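Local atomic coordinates of pullulanase C protein (Klebsiella pneumoniae subsp. pneumoniae NTUH-K2044, PDB entry 5HJ1), a protein that probably serves as the GspC-type inner-membrane component of a type II secretion system, here represented by its PDZ domain with a fatty acid bound. Residues L5-L9 / Q71-L77; L17-S23 / R35-D41; S48-A52 / L85-R89. Residues are numbered along the deposited sequence.

Contact 1 of 3, residues L5-L9 / Q71-L77; sequences LVKRL and QQALQNL. With VCA (vaccenic acid), chain B.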
loop_
_atom_site.group_PDB
_atom_site.type_symbol
_atom_site.label_atom_id
_atom_site.label_comp_id
_atom_site.label_asym_id
_atom_site.label_seq_id
_atom_site.Cartn_x
_atom_site.Cartn_y
_atom_site.Cartn_z
ATOM N N LEU A 5 10.152 1.932 -2.756
ATOM C CA LEU A 5 8.756 2.462 -2.664
ATOM C C LEU A 5 8.429 3.240 -1.382
ATOM O O LEU A 5 7.713 4.192 -1.426
ATOM C CB LEU A 5 7.715 1.309 -2.838
ATOM C CG LEU A 5 6.192 1.507 -2.603
ATOM C CD1 LEU A 5 5.390 0.501 -3.422
ATOM C CD2 LEU A 5 5.720 1.461 -1.155
ATOM N N VAL A 6 8.884 2.764 -0.228
ATOM C CA VAL A 6 8.561 3.448 1.043
ATOM C C VAL A 6 9.192 4.804 1.085
ATOM O O VAL A 6 8.533 5.810 1.378
ATOM C CB VAL A 6 8.970 2.590 2.257
ATOM C CG1 VAL A 6 8.782 3.322 3.574
ATOM C CG2 VAL A 6 8.175 1.305 2.238
ATOM N N LYS A 7 10.469 4.840 0.714
ATOM C CA LYS A 7 11.180 6.098 0.702
ATOM C C LYS A 7 10.491 7.061 -0.281
ATOM O O LYS A 7 10.413 8.244 -0.012
ATOM C CB LYS A 7 12.676 5.879 0.429
ATOM C CG LYS A 7 13.350 4.949 1.448
ATOM C CD LYS A 7 13.070 5.368 2.889
ATOM C CE LYS A 7 13.900 4.623 3.922
ATOM N NZ LYS A 7 13.670 5.085 5.324
ATOM N N ARG A 8 9.917 6.538 -1.356
ATOM C CA ARG A 8 9.162 7.401 -2.267
ATOM C C ARG A 8 7.785 7.823 -1.764
ATOM O O ARG A 8 7.335 8.878 -2.147
ATOM C CB ARG A 8 9.042 6.819 -3.678
ATOM C CG ARG A 8 10.382 6.758 -4.408
ATOM C CD ARG A 8 10.180 7.165 -5.850
ATOM N NE ARG A 8 9.293 6.264 -6.585
ATOM C CZ ARG A 8 8.603 6.595 -7.680
ATOM N NH1 ARG A 8 8.590 7.839 -8.149
ATOM N NH2 ARG A 8 7.864 5.678 -8.282
ATOM N N LEU A 9 7.078 7.023 -0.947
ATOM C CA LEU A 9 5.742 7.451 -0.408
ATOM C C LEU A 9 5.821 8.636 0.571
ATOM O O LEU A 9 4.838 9.355 0.815
ATOM C CB LEU A 9 5.023 6.301 0.354
ATOM C CG LEU A 9 4.335 5.185 -0.420
ATOM C CD1 LEU A 9 3.961 4.040 0.512
ATOM C CD2 LEU A 9 3.086 5.687 -1.134
ATOM N N GLN A 71 6.754 1.441 -10.025
ATOM C CA GLN A 71 7.301 2.776 -10.201
ATOM C C GLN A 71 6.286 3.659 -10.873
ATOM O O GLN A 71 6.087 4.783 -10.460
ATOM C CB GLN A 71 8.592 2.765 -11.044
ATOM C CG GLN A 71 9.744 2.008 -10.410
ATOM C CD GLN A 71 10.313 2.688 -9.176
ATOM O OE1 GLN A 71 10.107 2.212 -8.057
ATOM N NE2 GLN A 71 11.006 3.816 -9.366
ATOM N N GLN A 72 5.664 3.135 -11.911
ATOM C CA GLN A 72 4.647 3.894 -12.659
ATOM C C GLN A 72 3.464 4.230 -11.740
ATOM O O GLN A 72 3.043 5.381 -11.648
ATOM C CB GLN A 72 4.254 3.104 -13.905
ATOM C CG GLN A 72 3.298 3.789 -14.874
ATOM C CD GLN A 72 3.293 3.142 -16.268
ATOM O OE1 GLN A 72 2.460 3.483 -17.119
ATOM N NE2 GLN A 72 4.239 2.218 -16.518
ATOM N N ALA A 73 2.996 3.249 -10.986
ATOM C CA ALA A 73 1.880 3.493 -10.062
ATOM C C ALA A 73 2.182 4.602 -9.045
ATOM O O ALA A 73 1.357 5.473 -8.772
ATOM C CB ALA A 73 1.537 2.211 -9.347
ATOM N N LEU A 74 3.389 4.604 -8.513
ATOM C CA LEU A 74 3.771 5.611 -7.527
ATOM C C LEU A 74 3.895 7.031 -8.088
ATOM O O LEU A 74 3.507 8.001 -7.424
ATOM C CB LEU A 74 5.114 5.196 -6.906
ATOM C CG LEU A 74 5.026 3.966 -6.031
ATOM C CD1 LEU A 74 6.409 3.382 -5.772
ATOM C CD2 LEU A 74 4.324 4.302 -4.718
ATOM N N GLN A 75 4.421 7.166 -9.299
ATOM C CA GLN A 75 4.532 8.525 -9.879
ATOM C C GLN A 75 3.117 9.062 -10.118
ATOM O O GLN A 75 2.837 10.252 -9.916
ATOM C CB GLN A 75 5.385 8.551 -11.152
ATOM C CG GLN A 75 4.930 7.632 -12.277
ATOM C CD GLN A 75 5.881 7.627 -13.468
ATOM O OE1 GLN A 75 6.819 8.433 -13.537
ATOM N NE2 GLN A 75 5.647 6.707 -14.416
ATOM N N ASN A 76 2.218 8.152 -10.479
ATOM C CA ASN A 76 0.809 8.514 -10.708
ATOM C C ASN A 76 0.019 8.956 -9.465
ATOM O O ASN A 76 -0.949 9.709 -9.623
ATOM C CB ASN A 76 0.039 7.375 -11.366
ATOM C CG ASN A 76 0.476 7.079 -12.767
ATOM O OD1 ASN A 76 1.281 7.811 -13.373
ATOM N ND2 ASN A 76 -0.062 5.983 -13.318
ATOM N N LEU A 77 0.371 8.481 -8.265
ATOM C CA LEU A 77 -0.333 8.851 -7.010
ATOM C C LEU A 77 -0.259 10.365 -6.661
ATOM O O LEU A 77 -1.186 10.922 -6.045
ATOM C CB LEU A 77 0.191 7.959 -5.848
ATOM C CG LEU A 77 -0.472 7.951 -4.455
ATOM C CD1 LEU A 77 -0.124 6.665 -3.707
ATOM C CD2 LEU A 77 -0.136 9.168 -3.598
HETATM O O2 VCA B . -6.710 12.050 7.654
HETATM C C1 VCA B . -7.475 12.638 6.860
HETATM O O1 VCA B . -8.357 13.439 7.247
HETATM C C2 VCA B . -7.328 12.348 5.379
HETATM C C3 VCA B . -6.532 13.456 4.692
HETATM C C4 VCA B . -5.225 12.928 4.105
HETATM C C5 VCA B . -5.301 11.434 3.812
HETATM C C6 VCA B . -5.172 10.626 5.093
HETATM C C7 VCA B . -5.013 9.137 4.825
HETATM C C8 VCA B . -4.126 8.826 3.620
HETATM C C9 VCA B . -4.035 7.314 3.458
HETATM C C10 VCA B . -3.307 6.817 2.214
HETATM C C11 VCA B . -3.523 5.347 2.166
HETATM C C12 VCA B . -2.833 4.485 1.448
HETATM C C13 VCA B . -1.617 4.782 0.604
HETATM C C14 VCA B . -1.037 3.391 0.425
HETATM C C15 VCA B . 0.179 3.213 -0.462
HETATM C C16 VCA B . 0.719 1.857 -0.038
HETATM C C17 VCA B . 1.569 1.173 -1.073
HETATM C C18 VCA B . 2.055 -0.117 -0.445
#
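Two short helices pack side by side here, joining the N-terminal helix 5-9 to the last turns of helix 67-77 in the PDZ domain. Their axes run almost parallel, 7° apart in direction, and approach to 10.9 Å, a spacing that leaves room for leucine side chains between the backbones. Leu74 is the central residue: its CA-to-CB bond points toward helix 5-9, and its isobutyl end sits between Leu5 and Leu9, one turn apart. CD1 of Leu74 lies 3.7 Å from CG of Leu5, and CD2 of Leu74, 4.0 Å from CD2 of Leu9, is also close to Leu5. One turn on, CD1 of Leu77 adds a looser apolar contact with CD2 of Leu9 at 4.2 Å. At the solvent-facing margin, Arg8 reaches across and donates a hydrogen bond from NH2 to the main-chain O of Gln71 (2.9 Å, angle 134°). That carbonyl also accepts the helical bond from Gln75 N (3.1 Å), so the arginine shares an acceptor already used inside the helix. The aliphatic CB of Leu74 is 3.1 Å from Arg8 NH2, and the Gln71 amide lies over one face of the guanidinium, NE2 being 3.8 Å from NH2. Leu9 belongs to the fatty-acid pocket, with CD2 3.9 Å from C15 of vaccenic acid; the same methyl thus touches both the lipid tail and helix 67-77. Beyond the pair, Val6 and Leu9 rest on Ile22 of strand 20-27, Leu5 meets Leu64, and Ala73 and Leu77 lean on Leu59 of strand 54-59, so both helices pack against the sheet.

Contact 2 of 3, residues L17-S23 / R35-D41; sequences LTYLSIS and RLNPGKD. With VCA (vaccenic acid), chain B.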
loop_
_atom_site.group_PDB
_atom_site.type_symbol
_atom_site.label_atom_id
_atom_site.label_comp_id
_atom_site.label_asym_id
_atom_site.label_seq_id
_atom_site.Cartn_x
_atom_site.Cartn_y
_atom_site.Cartn_z
ATOM N N LEU A 17 2.952 7.919 5.841
ATOM C CA LEU A 17 3.678 7.102 6.799
ATOM C C LEU A 17 3.257 7.373 8.255
ATOM O O LEU A 17 3.683 6.639 9.128
ATOM C CB LEU A 17 5.182 7.152 6.539
ATOM C CG LEU A 17 5.577 6.526 5.166
ATOM C CD1 LEU A 17 7.057 6.854 4.963
ATOM C CD2 LEU A 17 5.282 5.049 5.069
ATOM N N THR A 18 2.485 8.419 8.477
ATOM C CA THR A 18 1.896 8.603 9.803
ATOM C C THR A 18 0.782 7.579 10.015
ATOM O O THR A 18 0.518 7.169 11.167
ATOM C CB THR A 18 1.301 9.995 9.950
ATOM O OG1 THR A 18 2.355 10.983 9.799
ATOM C CG2 THR A 18 0.700 10.214 11.323
ATOM N N TYR A 19 0.142 7.131 8.926
ATOM C CA TYR A 19 -0.963 6.180 9.017
ATOM C C TYR A 19 -0.559 4.758 8.810
ATOM O O TYR A 19 -1.316 3.845 9.188
ATOM C CB TYR A 19 -2.090 6.526 7.970
ATOM C CG TYR A 19 -2.743 7.845 8.127
ATOM C CD1 TYR A 19 -3.837 7.981 8.986
ATOM C CD2 TYR A 19 -2.235 8.938 7.485
ATOM C CE1 TYR A 19 -4.517 9.181 9.088
ATOM C CE2 TYR A 19 -2.827 10.188 7.666
ATOM C CZ TYR A 19 -3.961 10.255 8.487
ATOM O OH TYR A 19 -4.657 11.458 8.680
ATOM N N LEU A 20 0.605 4.531 8.202
ATOM C CA LEU A 20 1.026 3.190 7.793
ATOM C C LEU A 20 2.453 2.913 8.098
ATOM O O LEU A 20 3.302 3.791 7.852
ATOM C CB LEU A 20 0.883 2.991 6.265
ATOM C CG LEU A 20 -0.483 3.007 5.725
ATOM C CD1 LEU A 20 -0.419 2.930 4.187
ATOM C CD2 LEU A 20 -1.243 1.810 6.227
ATOM N N SER A 21 2.733 1.757 8.648
ATOM C CA SER A 21 4.076 1.165 8.786
ATOM C C SER A 21 4.151 0.113 7.679
ATOM O O SER A 21 3.289 -0.773 7.587
ATOM C CB SER A 21 4.175 0.534 10.135
ATOM O OG SER A 21 5.505 0.108 10.381
ATOM N N ILE A 22 5.162 0.187 6.822
ATOM C CA ILE A 22 5.234 -0.620 5.581
ATOM C C ILE A 22 6.543 -1.335 5.449
ATOM O O ILE A 22 7.600 -0.770 5.701
ATOM C CB ILE A 22 5.028 0.303 4.362
ATOM C CG1 ILE A 22 3.727 1.041 4.455
ATOM C CG2 ILE A 22 5.069 -0.477 3.019
ATOM C CD1 ILE A 22 3.471 2.102 3.393
ATOM N N SER A 23 6.521 -2.655 5.221
ATOM C CA SER A 23 7.773 -3.398 4.901
ATOM C C SER A 23 7.596 -4.289 3.666
ATOM O O SER A 23 6.662 -5.153 3.654
ATOM C CB SER A 23 8.141 -4.358 5.990
ATOM O OG SER A 23 8.363 -3.618 7.159
ATOM N N ARG A 35 3.880 -5.486 3.430
ATOM C CA ARG A 35 3.129 -5.805 4.669
ATOM C C ARG A 35 2.770 -4.477 5.325
ATOM O O ARG A 35 3.607 -3.612 5.566
ATOM C CB ARG A 35 4.042 -6.588 5.609
ATOM C CG ARG A 35 3.371 -7.193 6.887
ATOM C CD ARG A 35 2.389 -8.250 6.602
ATOM N NE ARG A 35 3.016 -9.403 5.938
ATOM C CZ ARG A 35 2.376 -10.334 5.302
ATOM N NH1 ARG A 35 1.069 -10.276 5.200
ATOM N NH2 ARG A 35 3.031 -11.348 4.706
ATOM N N LEU A 36 1.493 -4.307 5.682
ATOM C CA LEU A 36 0.966 -3.098 6.247
ATOM C C LEU A 36 0.560 -3.288 7.696
ATOM O O LEU A 36 -0.057 -4.281 8.061
ATOM C CB LEU A 36 -0.306 -2.619 5.516
ATOM C CG LEU A 36 -0.163 -2.522 4.009
ATOM C CD1 LEU A 36 -1.524 -2.102 3.434
ATOM C CD2 LEU A 36 0.915 -1.571 3.609
ATOM N N ASN A 37 0.902 -2.283 8.517
ATOM C CA ASN A 37 0.491 -2.222 9.924
ATOM C C ASN A 37 0.234 -0.767 10.226
ATOM O O ASN A 37 0.615 0.157 9.492
ATOM C CB ASN A 37 1.528 -2.880 10.822
ATOM C CG ASN A 37 1.311 -4.347 10.925
ATOM O OD1 ASN A 37 0.242 -4.797 11.327
ATOM N ND2 ASN A 37 2.275 -5.131 10.441
ATOM N N PRO A 38 -0.404 -0.487 11.377
ATOM C CA PRO A 38 -0.680 0.905 11.668
ATOM C C PRO A 38 0.565 1.710 11.875
ATOM O O PRO A 38 1.538 1.255 12.490
ATOM C CB PRO A 38 -1.521 0.790 12.957
ATOM C CG PRO A 38 -2.121 -0.549 12.981
ATOM C CD PRO A 38 -1.106 -1.416 12.284
ATOM N N GLY A 39 0.493 2.960 11.418
ATOM C CA GLY A 39 1.441 3.977 11.762
ATOM C C GLY A 39 1.100 4.512 13.203
ATOM O O GLY A 39 0.212 3.943 13.923
ATOM N N LYS A 40 1.653 5.654 13.563
ATOM C CA LYS A 40 1.302 6.286 14.838
ATOM C C LYS A 40 -0.161 6.563 14.918
ATOM O O LYS A 40 -0.745 6.491 16.024
ATOM C CB LYS A 40 2.119 7.529 15.012
ATOM C CG LYS A 40 3.574 7.217 15.309
ATOM C CD LYS A 40 4.384 8.445 15.575
ATOM C CE LYS A 40 5.753 8.040 16.139
ATOM N NZ LYS A 40 6.649 9.179 16.362
ATOM N N ASP A 41 -0.808 6.917 13.808
ATOM C CA ASP A 41 -2.270 7.124 13.742
ATOM C C ASP A 41 -2.832 5.896 13.111
ATOM O O ASP A 41 -2.621 5.655 11.931
ATOM C CB ASP A 41 -2.606 8.400 12.944
ATOM C CG ASP A 41 -4.045 8.684 12.813
ATOM O OD1 ASP A 41 -4.888 7.798 13.083
ATOM O OD2 ASP A 41 -4.450 9.846 12.444
HETATM O O2 VCA B . -6.710 12.050 7.654
HETATM C C1 VCA B . -7.475 12.638 6.860
HETATM O O1 VCA B . -8.357 13.439 7.247
HETATM C C2 VCA B . -7.328 12.348 5.379
HETATM C C3 VCA B . -6.532 13.456 4.692
HETATM C C4 VCA B . -5.225 12.928 4.105
HETATM C C5 VCA B . -5.301 11.434 3.812
HETATM C C6 VCA B . -5.172 10.626 5.093
HETATM C C7 VCA B . -5.013 9.137 4.825
HETATM C C8 VCA B . -4.126 8.826 3.620
HETATM C C9 VCA B . -4.035 7.314 3.458
HETATM C C10 VCA B . -3.307 6.817 2.214
HETATM C C11 VCA B . -3.523 5.347 2.166
HETATM C C12 VCA B . -2.833 4.485 1.448
HETATM C C13 VCA B . -1.617 4.782 0.604
HETATM C C14 VCA B . -1.037 3.391 0.425
HETATM C C15 VCA B . 0.179 3.213 -0.462
HETATM C C16 VCA B . 0.719 1.857 -0.038
HETATM C C17 VCA B . 1.569 1.173 -1.073
HETATM C C18 VCA B . 2.055 -0.117 -0.445
HETATM O O HOH W 1 3.885 6.427 11.849
HETATM O O HOH W 2 -3.973 4.149 10.088
HETATM O O HOH W 3 -6.504 11.367 11.154
#
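Main-chain hydrogen bonds dominate this antiparallel pairing of strands 20-27 and 30-38. Ser21 and Asn37 form one hydrogen-bonded pair (Ser21 N to Asn37 O 2.8 Å, Asn37 N to Ser21 O 3.0 Å), and Ser23 and Arg35 form the next (Ser23 N to Arg35 O 3.1 Å, Arg35 N to Ser23 O 2.8 Å). Between them, in the non-hydrogen-bonded pair, CA of Ile22 approaches Arg35 O (3.4 Å) and CA of Leu36 approaches Ser21 O (3.5 Å) in CA-H...O contacts. Past Pro38 the bonding continues into the turn, with Gly39 N to Tyr19 O and Asp41 N to Thr18 O, both 3.0 Å. An ideal CB on Gly39 would clash with Thr18 O. The two strands form a beta hairpin of the PDZ domain; Tyr19, just before its first strand, and Leu20, the first residue of that strand, belong to the fatty-acid pocket. Apolar contact is slight: Ile22 CG1 meets Leu36 CD2 at 3.9 Å on the face opposite Ser21 and Asn37. Towards vaccenic acid, Tyr19 OH lies a very short 2.4 Å from carboxyl O2, C7 sits over one ring face, and Leu20 CD1 is 3.8 Å from C14. Three waters bridge the segments: Leu17 O to Lys40 N, Tyr19 O to Asp41 O, and Tyr19 OH to Asp41 OD2. Outside the pair, Arg35 NH1 and Asn37 ND2 bond to Asn53, and Asp41 OD1 to Ser43.

Contact 3 of 3, residues S48-A52 / L85-R89; sequences SGLQA and LTVER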
loop_
_atom_site.group_PDB
_atom_site.type_symbol
_atom_site.label_atom_id
_atom_site.label_comp_id
_atom_site.label_asym_id
_atom_site.label_seq_id
_atom_site.Cartn_x
_atom_site.Cartn_y
_atom_site.Cartn_z
ATOM N N SER A 48 -14.150 -2.251 7.900
ATOM C CA SER A 48 -14.282 -2.039 6.491
ATOM C C SER A 48 -13.092 -1.320 5.933
ATOM O O SER A 48 -13.114 -0.684 4.914
ATOM C CB SER A 48 -15.559 -1.244 6.168
ATOM O OG SER A 48 -16.691 -2.106 6.184
ATOM N N GLY A 49 -11.937 -1.387 6.617
ATOM C CA GLY A 49 -10.712 -0.752 6.169
ATOM C C GLY A 49 -9.569 -1.713 6.201
ATOM O O GLY A 49 -9.741 -2.872 5.775
ATOM N N LEU A 50 -8.373 -1.282 6.644
ATOM C CA LEU A 50 -7.243 -2.186 6.654
ATOM C C LEU A 50 -7.239 -2.989 7.946
ATOM O O LEU A 50 -7.876 -2.662 8.938
ATOM C CB LEU A 50 -5.969 -1.311 6.608
ATOM C CG LEU A 50 -5.743 -0.555 5.342
ATOM C CD1 LEU A 50 -4.504 0.329 5.451
ATOM C CD2 LEU A 50 -5.659 -1.425 4.107
ATOM N N GLN A 51 -6.510 -4.089 7.857
ATOM C CA GLN A 51 -6.254 -4.965 8.984
ATOM C C GLN A 51 -4.790 -5.130 9.211
ATOM O O GLN A 51 -4.010 -5.093 8.270
ATOM C CB GLN A 51 -6.931 -6.296 8.802
ATOM C CG GLN A 51 -8.454 -6.162 8.863
ATOM C CD GLN A 51 -8.957 -5.902 10.281
ATOM O OE1 GLN A 51 -8.749 -6.696 11.192
ATOM N NE2 GLN A 51 -9.597 -4.753 10.483
ATOM N N ALA A 52 -4.394 -5.328 10.451
ATOM C CA ALA A 52 -2.995 -5.557 10.753
ATOM C C ALA A 52 -2.495 -6.730 9.912
ATOM O O ALA A 52 -3.170 -7.778 9.723
ATOM C CB ALA A 52 -2.838 -5.960 12.224
ATOM N N LEU A 85 -6.272 0.508 -2.897
ATOM C CA LEU A 85 -5.268 -0.476 -2.574
ATOM C C LEU A 85 -5.925 -1.855 -2.602
ATOM O O LEU A 85 -7.078 -2.034 -2.084
ATOM C CB LEU A 85 -4.781 -0.243 -1.146
ATOM C CG LEU A 85 -3.438 -0.619 -0.698
ATOM C CD1 LEU A 85 -2.322 -0.125 -1.632
ATOM C CD2 LEU A 85 -3.290 0.026 0.723
ATOM N N THR A 86 -5.319 -2.827 -3.266
ATOM C CA THR A 86 -5.710 -4.209 -3.203
ATOM C C THR A 86 -4.795 -4.913 -2.189
ATOM O O THR A 86 -3.581 -4.842 -2.351
ATOM C CB THR A 86 -5.610 -4.905 -4.544
ATOM O OG1 THR A 86 -6.390 -4.197 -5.507
ATOM C CG2 THR A 86 -6.110 -6.314 -4.462
ATOM N N VAL A 87 -5.408 -5.546 -1.202
ATOM C CA VAL A 87 -4.664 -6.319 -0.217
ATOM C C VAL A 87 -5.076 -7.786 -0.247
ATOM O O VAL A 87 -6.208 -8.093 -0.649
ATOM C CB VAL A 87 -4.856 -5.751 1.227
ATOM C CG1 VAL A 87 -4.343 -4.321 1.324
ATOM C CG2 VAL A 87 -6.271 -5.848 1.679
ATOM N N GLU A 88 -4.158 -8.665 0.140
ATOM C CA GLU A 88 -4.467 -10.083 0.333
ATOM C C GLU A 88 -4.511 -10.246 1.880
ATOM O O GLU A 88 -3.601 -9.758 2.676
ATOM C CB GLU A 88 -3.356 -10.889 -0.318
ATOM C CG GLU A 88 -3.794 -12.209 -0.907
ATOM C CD GLU A 88 -2.683 -12.805 -1.754
ATOM O OE1 GLU A 88 -1.619 -13.100 -1.175
ATOM O OE2 GLU A 88 -2.861 -12.930 -2.990
ATOM N N ARG A 89 -5.574 -10.886 2.335
ATOM C CA ARG A 89 -5.818 -11.043 3.761
ATOM C C ARG A 89 -6.354 -12.488 3.940
ATOM O O ARG A 89 -7.385 -12.809 3.380
ATOM C CB ARG A 89 -6.845 -9.937 4.116
ATOM C CG ARG A 89 -7.416 -9.997 5.516
ATOM C CD ARG A 89 -8.509 -8.981 5.549
ATOM N NE ARG A 89 -8.043 -7.617 5.304
ATOM C CZ ARG A 89 -8.850 -6.567 5.183
ATOM N NH1 ARG A 89 -10.186 -6.725 5.216
ATOM N NH2 ARG A 89 -8.355 -5.369 5.035
HETATM O O HOH W 4 -11.882 -4.451 5.027
#
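Gly49 opens the contact with its carbonyl, which accepts a hydrogen bond from Arg89 NH2 (3.0 Å, angle 148°) close to the guanidinium plane. A water bridges the same two residues, donating to Gly49 O (2.8 Å) and accepting from Arg89 NH1 (2.8 Å), so the long side chain at the end of strand 82-89 holds the loop backbone both directly and through solvent. Leu50 follows and turns the contact apolar. Its CA is 3.7 Å from Arg89 NH2, while CD2 reaches further down the strand, 4.2 Å from CG1 of Val87 and 4.4 Å from CD2 of Leu85. Those two strand residues and Arg89 alternate with Thr86 and Glu88, which places all three on the face toward the loop. At Gln51 the aliphatic part of the side chain lies over one face of the guanidinium, CG being 3.7 Å from CZ of Arg89. The charge itself is balanced elsewhere: Arg89 NE forms a salt bridge with Asp54, whose carboxylate also accepts a hydrogen bond from Gln51 N, so one aspartate ties the loop to the arginine. The contact therefore pins the loop between strands 30-38 and 54-59 across the inner face of strand 82-89. There Leu50 and Leu85 both pack on Phe98 of strand 92-99, Leu85 also meets Leu36 of strand 30-38 and the vaccenic acid, and Arg89 rests against His94.

Overall arrangement
Contact 2 links the other two. Its Ile22 packs on the N-terminal helix of contact 1, CD1 lying 3.5 Å from Leu9 CD1, and its Leu20 meets the loop of contact 3, CD2 to Leu50 CD1 3.7 Å. Leu36 CD1 also approaches Leu85 CD2 at 3.9 Å. Contacts 1 and 3 lie on opposite sides of the chain's centre, with centres 19 Å apart and nearest atoms about 7 Å apart. Vaccenic acid reaches all three: Leu9 of contact 1, Tyr19 and Leu20 of contact 2, and Leu85 of contact 3 line its pocket, Tyr19 at the carboxyl end and Leu9 along the tail.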